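Local coordinates for protein glycoside hydrolase family 31 (Kribbella flavida DSM 17836, PDB 5X3I) that hydrolyses the alpha-1,3-glucosidic linkages of the cyclic tetrasaccharide cyclobis-(1-6)-alpha-nigerosyl to give isomaltose inside the cell, at residues P395-E400 against A407-A412. The protein carries 1 engineered substitution. Residues are numbered along the deposited sequence; the frame is centred on the assembly and turned at random.
Sequences PLQKTE and AADAAA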
ATOM      1  N   PRO A 395      -5.361  10.905  -5.458  1.00 12.02           N
ATOM      2  CA  PRO A 395      -5.983  10.865  -6.787  1.00 12.44           C
ATOM      3  C   PRO A 395      -7.501  10.981  -6.708  1.00 13.70           C
ATOM      4  O   PRO A 395      -8.210  10.050  -7.101  1.00 12.60           O
ATOM      5  CB  PRO A 395      -5.572   9.494  -7.317  1.00 12.38           C
ATOM      6  CG  PRO A 395      -5.534   8.648  -6.069  1.00 11.12           C
ATOM      7  CD  PRO A 395      -5.048   9.553  -4.962  1.00 12.84           C
ATOM      8  N   LEU A 396      -7.972  12.104  -6.183  1.00 11.02           N
ATOM      9  CA  LEU A 396      -9.391  12.351  -5.962  1.00 14.34           C
ATOM     10  C   LEU A 396      -9.717  13.817  -6.185  1.00 16.18           C
ATOM     11  O   LEU A 396      -8.960  14.692  -5.772  1.00 16.73           O
ATOM     12  CB  LEU A 396      -9.797  11.957  -4.543  1.00 13.92           C
ATOM     13  CG  LEU A 396      -9.712  10.476  -4.183  1.00 16.16           C
ATOM     14  CD1 LEU A 396      -9.934  10.265  -2.688  1.00 14.78           C
ATOM     15  CD2 LEU A 396     -10.722   9.702  -5.010  1.00 14.59           C
ATOM     16  N   GLN A 397     -10.851  14.064  -6.821  1.00 14.14           N
ATOM     17  CA  GLN A 397     -11.354  15.404  -7.034  1.00 14.45           C
ATOM     18  C   GLN A 397     -12.646  15.604  -6.250  1.00 16.04           C
ATOM     19  O   GLN A 397     -13.677  15.037  -6.603  1.00 15.47           O
ATOM     20  CB  GLN A 397     -11.596  15.647  -8.516  1.00 14.30           C
ATOM     21  CG  GLN A 397     -11.927  17.077  -8.863  1.00 18.19           C
ATOM     22  CD  GLN A 397     -10.706  17.976  -8.762  1.00 15.30           C
ATOM     23  OE1 GLN A 397      -9.585  17.498  -8.763  1.00 17.27           O
ATOM     24  NE2 GLN A 397     -10.929  19.275  -8.659  1.00 15.03           N
ATOM     25  N   LYS A 398     -12.581  16.425  -5.208  1.00 16.67           N
ATOM     26  CA  LYS A 398     -13.716  16.667  -4.327  1.00 16.74           C
ATOM     27  C   LYS A 398     -14.914  17.216  -5.087  1.00 17.67           C
ATOM     28  O   LYS A 398     -14.781  18.111  -5.916  1.00 19.36           O
ATOM     29  CB  LYS A 398     -13.339  17.631  -3.205  1.00 17.22           C
ATOM     30  CG  LYS A 398     -12.356  17.074  -2.196  1.00 20.01           C
ATOM     31  CD  LYS A 398     -12.248  17.997  -1.002  1.00 19.69           C
ATOM     32  CE  LYS A 398     -11.217  17.511  -0.010  1.00 20.36           C
ATOM     33  NZ  LYS A 398     -11.114  18.399   1.166  1.00 21.08           N
ATOM     34  N   THR A 399     -16.065  16.599  -4.860  1.00 20.27           N
ATOM     35  CA  THR A 399     -17.330  17.056  -5.422  1.00 21.09           C
ATOM     36  C   THR A 399     -18.221  17.866  -4.474  1.00 23.44           C
ATOM     37  O   THR A 399     -19.271  18.341  -4.876  1.00 24.49           O
ATOM     38  CB  THR A 399     -18.134  15.865  -5.919  1.00 20.25           C
ATOM     39  OG1 THR A 399     -18.283  14.927  -4.849  1.00 21.42           O
ATOM     40  CG2 THR A 399     -17.394  15.202  -7.054  1.00 17.01           C
ATOM     41  N   GLU A 400     -17.804  18.020  -3.224  1.00 23.99           N
ATOM     42  CA  GLU A 400     -18.673  18.599  -2.203  1.00 25.53           C
ATOM     43  C   GLU A 400     -18.788  20.118  -2.305  1.00 28.93           C
ATOM     44  O   GLU A 400     -19.569  20.732  -1.590  1.00 33.50           O
ATOM     45  CB  GLU A 400     -18.186  18.206  -0.808  1.00 28.04           C
ATOM     46  CG  GLU A 400     -16.943  18.942  -0.368  1.00 31.41           C
ATOM     47  CD  GLU A 400     -16.109  18.148   0.615  1.00 35.84           C
ATOM     48  OE1 GLU A 400     -15.646  17.049   0.245  1.00 32.69           O
ATOM     49  OE2 GLU A 400     -15.918  18.623   1.753  1.00 40.93           O
ATOM     50  N   ALA A 407     -14.649  22.953  -8.230  1.00 19.38           N
ATOM     51  CA  ALA A 407     -15.914  22.625  -8.884  1.00 17.88           C
ATOM     52  C   ALA A 407     -15.794  22.735 -10.397  1.00 17.76           C
ATOM     53  O   ALA A 407     -16.350  21.917 -11.127  1.00 20.07           O
ATOM     54  CB  ALA A 407     -17.032  23.532  -8.383  1.00 19.67           C
ATOM     55  N   ALA A 408     -15.065  23.744 -10.858  1.00 16.88           N
ATOM     56  CA  ALA A 408     -14.829  23.899 -12.282  1.00 18.10           C
ATOM     57  C   ALA A 408     -14.091  22.680 -12.841  1.00 19.13           C
ATOM     58  O   ALA A 408     -14.412  22.210 -13.917  1.00 17.93           O
ATOM     59  CB  ALA A 408     -14.044  25.164 -12.561  1.00 15.48           C
ATOM     60  N   ASP A 409     -13.104  22.179 -12.098  1.00 19.62           N
ATOM     61  CA  ASP A 409     -12.304  21.046 -12.559  1.00 17.04           C
ATOM     62  C   ASP A 409     -13.119  19.742 -12.550  1.00 15.19           C
ATOM     63  O   ASP A 409     -12.995  18.930 -13.454  1.00 16.33           O
ATOM     64  CB  ASP A 409     -11.038  20.891 -11.708  1.00 15.83           C
ATOM     65  CG  ASP A 409     -10.019  22.028 -11.943  1.00 18.19           C
ATOM     66  OD1 ASP A 409     -10.280  22.903 -12.782  1.00 17.56           O
ATOM     67  OD2 ASP A 409      -8.953  22.032 -11.295  1.00 19.41           O
ATOM     68  N   ALA A 410     -13.940  19.551 -11.523  1.00 16.72           N
ATOM     69  CA  ALA A 410     -14.780  18.363 -11.445  1.00 16.46           C
ATOM     70  C   ALA A 410     -15.739  18.336 -12.631  1.00 19.63           C
ATOM     71  O   ALA A 410     -15.941  17.301 -13.247  1.00 18.68           O
ATOM     72  CB  ALA A 410     -15.542  18.323 -10.139  1.00 17.11           C
ATOM     73  N   ALA A 411     -16.308  19.491 -12.950  1.00 20.96           N
ATOM     74  CA  ALA A 411     -17.227  19.596 -14.070  1.00 18.29           C
ATOM     75  C   ALA A 411     -16.500  19.305 -15.377  1.00 20.09           C
ATOM     76  O   ALA A 411     -17.034  18.618 -16.234  1.00 21.37           O
ATOM     77  CB  ALA A 411     -17.874  20.969 -14.114  1.00 19.29           C
ATOM     78  N   ALA A 412     -15.286  19.832 -15.523  1.00 16.65           N
ATOM     79  CA  ALA A 412     -14.482  19.539 -16.697  1.00 17.65           C
ATOM     80  C   ALA A 412     -14.179  18.046 -16.795  1.00 17.96           C
ATOM     81  O   ALA A 412     -14.140  17.505 -17.881  1.00 16.76           O
ATOM     82  CB  ALA A 412     -13.196  20.327 -16.678  1.00 15.47           C
TER
HETATM   83  O   HOH W   1      -8.462  20.925  -9.120  1.00 15.71           O
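Gln-397 lies against one side of helix 404-415, touching Ala-410 with its aliphatic part and Asp-409 with its amide. CG of Gln-397 packs 4.0 Å from CB of Ala-410, the same methyl that has the carbonyl O of Lys-398 at 4.3 Å. Because CG stands anti to the backbone N (chi1 -171°) and the chain bends at chi2 (73°), the amide is carried along the helix surface, where NE2 of Gln-397 comes to 3.5 Å from CB of Asp-409. Amide and carboxylate planes are turned 47° apart, and a water spans them: it accepts from NE2 of Gln-397 at 3.0 Å and donates to OD2 of Asp-409 at a doubtfully short 2.5 Å.

NE2 also hydrogen-bonds to Val-406 O in the first turn of the helix; this bond and the water together help fix which way the amide is turned. OD1 of Asp-409 is held by Gln-405. The backbone of Gln-397 is hydrogen-bonded with Leu-439, and its side chain packs on Trp-452 of helix 446-454. In the family 31 TIM barrel, this joins the loop after parallel strand 388-393 to the helix that follows it.

Were Gln-397 cut back to an alanine, Val-406 O and the water would probably lose their amide donor, and a gap would open beside the Ala-410 methyl. Direct contact is thus a small aliphatic patch, while amide and carboxylate meet through water.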